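Local structure of HEPN domain-containing protein (Sulfolobus tokodaii, 1WOL) at residues E91-P94 with Y95-Y98. The protein is of unknown function but is an archaeal homologue of HEPN domains, an all-helical family. Numbering follows the deposited sequence.
Sequences EGAP and YEYY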
loop_
_atom_site.group_PDB
_atom_site.type_symbol
_atom_site.label_atom_id
_atom_site.label_comp_id
_atom_site.label_asym_id
_atom_site.label_seq_id
_atom_site.Cartn_x
_atom_site.Cartn_y
_atom_site.Cartn_z
ATOM N N GLU A 91 -15.911 -13.821 3.586
ATOM C CA GLU A 91 -16.428 -15.142 3.130
ATOM C C GLU A 91 -16.971 -14.932 1.706
ATOM O O GLU A 91 -17.383 -13.915 1.265
ATOM C CB GLU A 91 -17.673 -15.520 3.975
ATOM C CG GLU A 91 -17.229 -15.862 5.468
ATOM C CD GLU A 91 -16.342 -17.020 5.677
ATOM O OE1 GLU A 91 -16.427 -17.932 4.851
ATOM O OE2 GLU A 91 -15.586 -17.038 6.675
ATOM N N GLY A 92 -16.932 -16.084 0.941
ATOM C CA GLY A 92 -17.473 -16.083 -0.391
ATOM C C GLY A 92 -16.500 -15.445 -1.384
ATOM O O GLY A 92 -15.309 -15.618 -1.209
ATOM N N ALA A 93 -17.110 -14.733 -2.322
ATOM C CA ALA A 93 -16.280 -13.983 -3.418
ATOM C C ALA A 93 -16.026 -12.600 -2.780
ATOM O O ALA A 93 -16.915 -11.780 -2.788
ATOM C CB ALA A 93 -17.126 -13.846 -4.665
ATOM N N PRO A 94 -14.774 -12.356 -2.426
ATOM C CA PRO A 94 -14.495 -11.101 -1.689
ATOM C C PRO A 94 -14.936 -9.832 -2.338
ATOM O O PRO A 94 -15.397 -8.879 -1.701
ATOM C CB PRO A 94 -12.947 -11.139 -1.451
ATOM C CG PRO A 94 -12.680 -12.660 -1.294
ATOM C CD PRO A 94 -13.610 -13.236 -2.430
ATOM N N TYR A 95 -14.820 -9.748 -3.670
ATOM C CA TYR A 95 -15.057 -8.456 -4.305
ATOM C C TYR A 95 -16.470 -7.937 -4.102
ATOM O O TYR A 95 -16.760 -6.757 -4.162
ATOM C CB TYR A 95 -14.783 -8.545 -5.864
ATOM C CG TYR A 95 -15.804 -9.347 -6.643
ATOM C CD1 TYR A 95 -16.944 -8.725 -7.140
ATOM C CD2 TYR A 95 -15.630 -10.733 -6.859
ATOM C CE1 TYR A 95 -17.993 -9.378 -7.854
ATOM C CE2 TYR A 95 -16.687 -11.448 -7.618
ATOM C CZ TYR A 95 -17.798 -10.741 -8.070
ATOM O OH TYR A 95 -18.862 -11.356 -8.761
ATOM N N GLU A 96 -17.398 -8.900 -3.867
ATOM C CA GLU A 96 -18.749 -8.484 -3.736
ATOM C C GLU A 96 -19.017 -7.660 -2.451
ATOM O O GLU A 96 -20.057 -7.008 -2.383
ATOM C CB GLU A 96 -19.687 -9.749 -3.656
ATOM C CG GLU A 96 -19.652 -10.540 -4.965
ATOM C CD GLU A 96 -20.763 -11.550 -5.041
ATOM O OE1 GLU A 96 -21.780 -11.325 -5.732
ATOM O OE2 GLU A 96 -20.621 -12.583 -4.451
ATOM N N TYR A 97 -18.052 -7.678 -1.553
ATOM C CA TYR A 97 -18.237 -7.102 -0.272
ATOM C C TYR A 97 -17.398 -5.877 0.001
ATOM O O TYR A 97 -17.389 -5.353 1.133
ATOM C CB TYR A 97 -18.001 -8.199 0.776
ATOM C CG TYR A 97 -18.997 -9.319 0.599
ATOM C CD1 TYR A 97 -18.675 -10.467 -0.113
ATOM C CD2 TYR A 97 -20.268 -9.173 1.128
ATOM C CE1 TYR A 97 -19.644 -11.502 -0.297
ATOM C CE2 TYR A 97 -21.250 -10.185 0.962
ATOM C CZ TYR A 97 -20.904 -11.317 0.265
ATOM O OH TYR A 97 -21.862 -12.369 0.126
ATOM N N TYR A 98 -16.683 -5.404 -1.018
ATOM C CA TYR A 98 -15.972 -4.137 -0.867
ATOM C C TYR A 98 -16.833 -2.980 -1.321
ATOM O O TYR A 98 -17.761 -3.145 -2.141
ATOM C CB TYR A 98 -14.695 -4.144 -1.740
ATOM C CG TYR A 98 -13.551 -4.833 -1.144
ATOM C CD1 TYR A 98 -13.505 -6.225 -1.060
ATOM C CD2 TYR A 98 -12.485 -4.106 -0.649
ATOM C CE1 TYR A 98 -12.393 -6.871 -0.506
ATOM C CE2 TYR A 98 -11.412 -4.775 -0.099
ATOM C CZ TYR A 98 -11.385 -6.135 -0.035
ATOM O OH TYR A 98 -10.289 -6.754 0.445
HETATM O O HOH W 1 -19.835 -14.494 -2.679
#
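Glu96 and Ala93 meet across the start of a short 3-10 turn, in the surface loop between helices 67-77 and 100-120 of this HEPN domain. Two i to i+3 backbone bonds wind it, Glu96 N to Ala93 O (3.1 Å) and Tyr97 N to Pro94 O (2.9 Å). With CG anti to its carbonyl carbon (chi1 -65°) and the chain extended beyond it, the Glu96 side chain runs back past Ala93, placing OE2 3.7 Å from Ala93 CB. One water bridges the two, accepting from Ala93 N (2.8 Å) and donating to Glu96 OE2 (2.7 Å), a solvent-mediated link beside the direct bond. A chi1 of 71° puts Tyr95 CG between its backbone N and carbonyl carbon; Glu96 CG lies 3.5 Å above one ring face, toward the rim, while CE2 approaches Ala93 CB obliquely. The Tyr97 ring, its CB pointing toward residues 91-94, sets its edge near Ala93 O (CD1 3.5 Å). Tyr98, just past the 3-10 segment, packs on Tyr27, Glu28 and Cys31 of helix 27-48 and edge-to-face with Tyr90, joining the loop to the bundle. Its ring edge meets the turn, CD1 3.3 Å from Pro94 O, which lies in the ring plane.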